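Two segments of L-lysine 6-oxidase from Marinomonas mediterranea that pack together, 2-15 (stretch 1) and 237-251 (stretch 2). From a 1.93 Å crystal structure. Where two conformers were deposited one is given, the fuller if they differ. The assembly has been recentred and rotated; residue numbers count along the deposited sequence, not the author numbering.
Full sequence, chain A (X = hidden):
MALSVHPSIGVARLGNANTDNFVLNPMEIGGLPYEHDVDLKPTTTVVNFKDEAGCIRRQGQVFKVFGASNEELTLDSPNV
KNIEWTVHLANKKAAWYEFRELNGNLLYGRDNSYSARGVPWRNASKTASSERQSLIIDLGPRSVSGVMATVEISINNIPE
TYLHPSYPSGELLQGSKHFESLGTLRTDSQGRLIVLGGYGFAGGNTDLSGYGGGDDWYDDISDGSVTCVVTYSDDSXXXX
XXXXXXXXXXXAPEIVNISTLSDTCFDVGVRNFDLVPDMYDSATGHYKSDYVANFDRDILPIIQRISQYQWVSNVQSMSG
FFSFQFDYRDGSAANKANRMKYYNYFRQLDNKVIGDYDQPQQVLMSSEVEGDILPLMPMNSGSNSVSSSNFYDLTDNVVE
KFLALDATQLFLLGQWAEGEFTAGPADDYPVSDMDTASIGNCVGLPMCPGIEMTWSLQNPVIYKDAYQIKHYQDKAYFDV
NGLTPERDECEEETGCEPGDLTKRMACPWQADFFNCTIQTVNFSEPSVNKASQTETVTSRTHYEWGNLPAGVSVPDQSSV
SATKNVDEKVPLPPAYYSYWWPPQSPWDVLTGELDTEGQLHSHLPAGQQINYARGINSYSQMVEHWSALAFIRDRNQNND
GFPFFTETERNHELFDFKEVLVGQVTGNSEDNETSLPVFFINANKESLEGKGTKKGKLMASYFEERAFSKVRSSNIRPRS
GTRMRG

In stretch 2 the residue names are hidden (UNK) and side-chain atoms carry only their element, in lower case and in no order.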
# COMPACT_ATOMS: atom_id res chain seq x y z
N ALA A 2 -10.64 58.47 11.18
CA ALA A 2 -10.60 57.00 11.11
C ALA A 2 -9.24 56.62 10.43
O ALA A 2 -8.76 57.35 9.56
CB ALA A 2 -11.78 56.52 10.31
N LEU A 3 -8.61 55.53 10.85
CA LEU A 3 -7.33 55.10 10.20
C LEU A 3 -7.66 54.05 9.14
O LEU A 3 -8.69 53.45 9.24
CB LEU A 3 -6.52 54.43 11.22
CG LEU A 3 -6.13 55.21 12.44
CD1 LEU A 3 -5.44 54.24 13.38
CD2 LEU A 3 -5.24 56.35 12.04
N SER A 4 -6.77 53.75 8.18
CA SER A 4 -7.01 52.56 7.36
C SER A 4 -5.68 51.85 7.28
O SER A 4 -4.63 52.46 7.36
CB SER A 4 -7.59 52.99 6.01
OG SER A 4 -6.57 53.66 5.39
N VAL A 5 -5.74 50.54 7.23
CA VAL A 5 -4.57 49.70 7.07
C VAL A 5 -4.58 49.14 5.64
O VAL A 5 -5.64 48.78 5.10
CB VAL A 5 -4.62 48.57 8.08
CG1 VAL A 5 -3.56 47.49 7.84
CG2 VAL A 5 -4.57 49.12 9.50
N HIS A 6 -3.43 49.17 5.02
CA HIS A 6 -3.28 48.56 3.70
C HIS A 6 -2.03 47.68 3.66
O HIS A 6 -0.98 48.03 4.25
CB HIS A 6 -3.22 49.60 2.62
CG HIS A 6 -4.45 50.42 2.52
ND1 HIS A 6 -5.62 49.94 1.99
CD2 HIS A 6 -4.70 51.72 2.89
CE1 HIS A 6 -6.56 50.88 2.08
NE2 HIS A 6 -6.01 51.97 2.60
N PRO A 7 -2.09 46.59 2.90
CA PRO A 7 -3.27 46.14 2.12
C PRO A 7 -4.43 45.64 3.03
O PRO A 7 -4.23 45.22 4.16
CB PRO A 7 -2.73 44.91 1.36
CG PRO A 7 -1.67 44.36 2.25
CD PRO A 7 -0.97 45.63 2.79
N SER A 8 -5.65 45.68 2.52
CA SER A 8 -6.80 45.09 3.24
C SER A 8 -6.69 43.57 3.43
O SER A 8 -7.17 43.00 4.46
CB SER A 8 -8.09 45.49 2.50
OG SER A 8 -8.16 44.83 1.27
N ILE A 9 -6.08 42.87 2.47
CA ILE A 9 -5.85 41.48 2.59
C ILE A 9 -4.38 41.24 2.23
O ILE A 9 -4.03 41.28 1.09
CB ILE A 9 -6.78 40.62 1.71
CG1 ILE A 9 -8.27 40.83 2.06
CG2 ILE A 9 -6.44 39.16 1.92
CD1 ILE A 9 -9.29 40.21 1.08
N GLY A 10 -3.54 40.98 3.23
CA GLY A 10 -2.13 40.75 2.96
C GLY A 10 -1.86 39.34 2.45
O GLY A 10 -2.65 38.43 2.68
N VAL A 11 -0.74 39.18 1.76
CA VAL A 11 -0.37 37.91 1.24
C VAL A 11 1.07 37.62 1.50
O VAL A 11 1.90 38.38 1.08
CB VAL A 11 -0.64 37.87 -0.29
CG1 VAL A 11 -0.10 36.57 -0.91
CG2 VAL A 11 -2.15 38.04 -0.53
N ALA A 12 1.34 36.52 2.18
CA ALA A 12 2.69 36.04 2.41
C ALA A 12 2.78 34.67 1.77
O ALA A 12 1.74 34.01 1.50
CB ALA A 12 2.97 35.92 3.90
N ARG A 13 4.01 34.20 1.57
CA ARG A 13 4.18 32.90 0.99
C ARG A 13 5.20 32.08 1.73
O ARG A 13 6.24 32.57 2.17
CB ARG A 13 4.50 33.01 -0.49
CG ARG A 13 3.46 33.85 -1.20
CD ARG A 13 3.53 33.81 -2.71
NE ARG A 13 2.48 32.90 -3.09
CZ ARG A 13 1.26 33.24 -3.49
NH1 ARG A 13 0.90 34.50 -3.65
NH2 ARG A 13 0.42 32.27 -3.74
N LEU A 14 4.89 30.81 1.84
CA LEU A 14 5.70 29.86 2.55
C LEU A 14 7.12 29.79 2.01
O LEU A 14 7.35 29.94 0.79
CB LEU A 14 5.10 28.44 2.36
CG LEU A 14 3.72 28.17 2.87
CD1 LEU A 14 3.38 26.73 2.54
CD2 LEU A 14 3.65 28.46 4.39
N GLY A 15 8.06 29.50 2.89
CA GLY A 15 9.44 29.30 2.52
C GLY A 15 10.19 28.49 3.57
O GLY A 15 10.07 28.74 4.79
N UNK A 237 -6.12 56.71 21.41
CA UNK A 237 -5.76 55.82 20.33
C UNK A 237 -6.87 55.66 19.33
O UNK A 237 -8.06 55.95 19.60
o UNK A 237 -6.45 53.86 21.47
c UNK A 237 -5.36 54.50 20.91
N UNK A 238 -6.46 55.19 18.16
CA UNK A 238 -7.40 54.66 17.14
C UNK A 238 -6.97 53.30 16.71
O UNK A 238 -5.77 52.96 16.76
c UNK A 238 -7.50 55.62 15.96
c UNK A 238 -8.21 57.87 15.16
o UNK A 238 -9.31 58.11 14.63
c UNK A 238 -8.18 56.91 16.33
o UNK A 238 -7.16 58.37 14.81
N UNK A 239 -7.95 52.51 16.27
CA UNK A 239 -7.71 51.14 15.89
C UNK A 239 -8.28 50.92 14.49
O UNK A 239 -9.31 51.49 14.13
c UNK A 239 -8.27 48.76 16.45
o UNK A 239 -7.78 50.37 18.17
c UNK A 239 -8.39 50.21 16.89
N UNK A 240 -7.60 50.10 13.69
CA UNK A 240 -8.14 49.76 12.37
C UNK A 240 -7.66 48.34 12.05
O UNK A 240 -6.77 47.81 12.75
o UNK A 240 -7.98 50.45 10.05
c UNK A 240 -7.71 50.83 11.38
N UNK A 241 -8.29 47.68 11.08
CA UNK A 241 -8.11 46.23 10.93
C UNK A 241 -7.95 45.86 9.43
O UNK A 241 -8.34 46.66 8.53
c UNK A 241 -9.28 45.43 11.47
o UNK A 241 -10.45 45.94 10.85
c UNK A 241 -9.39 45.51 13.00
N UNK A 242 -7.43 44.64 9.22
CA UNK A 242 -7.25 44.04 7.92
C UNK A 242 -7.20 42.57 8.14
O UNK A 242 -7.51 42.08 9.25
c UNK A 242 -5.92 44.57 7.29
N UNK A 243 -6.88 41.83 7.08
CA UNK A 243 -6.75 40.41 7.11
C UNK A 243 -5.42 40.03 6.49
O UNK A 243 -4.77 40.85 5.80
c UNK A 243 -8.27 38.41 6.90
c UNK A 243 -7.88 37.23 6.41
n UNK A 243 -8.35 36.21 7.18
c UNK A 243 -7.92 39.74 6.37
c UNK A 243 -9.84 36.09 9.20
c UNK A 243 -10.45 38.26 10.01
c UNK A 243 -9.07 38.12 8.06
c UNK A 243 -9.76 38.90 8.97
c UNK A 243 -10.50 36.89 10.10
c UNK A 243 -9.11 36.73 8.19
N UNK A 244 -5.03 38.80 6.73
CA UNK A 244 -3.79 38.28 6.26
C UNK A 244 -3.97 36.84 5.79
O UNK A 244 -4.54 36.01 6.50
c UNK A 244 -1.43 37.70 7.08
c UNK A 244 -2.76 38.33 7.41
c UNK A 244 0.60 37.64 5.33
s UNK A 244 -0.56 38.77 5.96
N UNK A 245 -3.37 36.51 4.64
CA UNK A 245 -3.43 35.15 4.13
C UNK A 245 -2.05 34.67 3.75
O UNK A 245 -1.29 35.37 3.12
c UNK A 245 -5.73 35.62 3.29
c UNK A 245 -4.42 33.71 2.33
c UNK A 245 -4.35 35.12 2.89
N UNK A 246 -1.75 33.43 4.09
CA UNK A 246 -0.51 32.79 3.71
C UNK A 246 -0.81 31.74 2.58
O UNK A 246 -1.76 30.94 2.70
c UNK A 246 1.50 31.51 4.36
c UNK A 246 0.44 33.05 5.97
c UNK A 246 0.18 32.09 4.85
N UNK A 247 -0.08 31.87 1.48
CA UNK A 247 -0.13 30.91 0.41
C UNK A 247 1.14 30.14 0.23
O UNK A 247 2.24 30.52 0.74
N UNK A 248 1.04 29.14 -0.60
CA UNK A 248 2.21 28.37 -1.01
C UNK A 248 3.01 29.23 -2.01
O UNK A 248 2.56 30.32 -2.39
c UNK A 248 1.77 27.04 -1.59
o UNK A 248 0.93 27.19 -2.72
N UNK A 249 4.24 28.84 -2.35
CA UNK A 249 5.02 29.78 -3.15
C UNK A 249 4.41 30.16 -4.51
O UNK A 249 3.67 29.36 -5.11
c UNK A 249 5.01 27.65 -2.03
c UNK A 249 6.44 28.11 -2.17
c UNK A 249 6.33 29.07 -3.35
N UNK A 250 4.70 31.39 -4.94
CA UNK A 250 4.34 31.84 -6.29
C UNK A 250 5.53 31.49 -7.17
O UNK A 250 6.59 32.24 -7.18
c UNK A 250 3.56 33.84 -7.67
o UNK A 250 3.63 33.08 -8.68
o UNK A 250 3.11 35.01 -7.71
c UNK A 250 4.05 33.34 -6.31
N UNK A 251 5.37 30.41 -7.96
CA UNK A 251 6.49 29.94 -8.77
C UNK A 251 6.63 30.63 -10.14
O UNK A 251 7.57 30.33 -10.89
c UNK A 251 7.39 26.06 -5.53
c UNK A 251 6.73 27.61 -7.72
c UNK A 251 6.08 26.20 -5.89
c UNK A 251 5.75 27.00 -6.99
c UNK A 251 8.04 27.45 -7.34
c UNK A 251 6.41 28.41 -8.97
c UNK A 251 8.38 26.68 -6.27
O HOH W 1 -8.65 59.40 12.20
O HOH W 2 -9.69 54.17 12.99
O HOH W 3 -8.33 49.34 7.72

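Position 237 carries one carbon and then one oxygen, points away and makes no contact with stretch 1: Ser-237. Position 238 has three carbons in a row, the third bearing two oxygens, a carboxylate; its CB lies 3.6 Å from Leu-3 CD1. This is Glu-238, and water 1 links its OE2 (2.8 Å) to Ala-2 N (2.4 Å).

At 239 one carbon bears an oxygen and a carbon and points away, as fits Thr-239; water 2 joins its backbone O (2.9 Å) to Leu-3 N (2.8 Å). Position 240 again has one carbon and one oxygen, now pointing toward stretch 1, with its CB 3.8 Å from Leu-3 CB. This is Ser-240, whose OG lies 3.2 Å from Leu-3 O and 2.6 Å from water 3.

Position 241 repeats the branched carbon with oxygen and carbon, directed away: Thr-241. Its backbone O accepts from water 3 (2.8 Å), which itself accepts from Val-5 N (2.9 Å). A lone carbon at 242, its CB, 3.8 Å from Val-5 CG1 and 3.5 Å from Ser-8 O, identifies Ala-242.

Position 243 holds one carbon and fused five- and six-membered rings of eight carbons and one nitrogen; its CB is 4.5 Å from Ile-9 CG1, while the ring end leads away. Only tryptophan fits: Trp-243. Position 244 is an unbranched chain of two carbons, sulfur and carbon, its terminal carbon 3.3 Å from Ala-12 CB, hence Met-244. An ideal CB on Gly-10 would lie 2.9 Å from Met-244 SD, a clash.

Position 245 shows one carbon carrying two more, one of them 3.9 Å from Ile-9 CG2: Val-245. Position 246 has the same fork, with one branch carbon 3.7 Å from Leu-14 CD2, on the face shared with Met-244: Val-246. Position 247 lacks side-chain atoms, so it is Gly-247; an ideal CB there would sit tightly, 3.1 Å from Arg-13 NH2.

Position 248, one carbon and one oxygen directed away, is Ser-248; its backbone O accepts from Arg-13 NE at 2.7 Å. Position 249 has three carbons closing onto the backbone N, one of them 3.6 Å from Leu-14 O: Pro-249. Position 250 has two carbons, the second bearing two oxygens, with CB over one face of the Arg-13 guanidinium: Asp-250. Position 251 has one carbon and then a six-carbon ring, out of reach: Phe-251.

The contact is a parallel ladder: Trp-243 N to Ser-8 O (2.9 Å), Gly-10 N to Trp-243 O (2.9 Å), and onward to Leu-14 N to Gly-247 O (2.9 Å). Before it, waters bridge the wider-spaced backbones; beyond it, Arg-13 NE donates to Ser-248 O while Asp-250 CB lies over one guanidinium face.

Stretch 2 237-251: SETSTAWMVVGSPDF
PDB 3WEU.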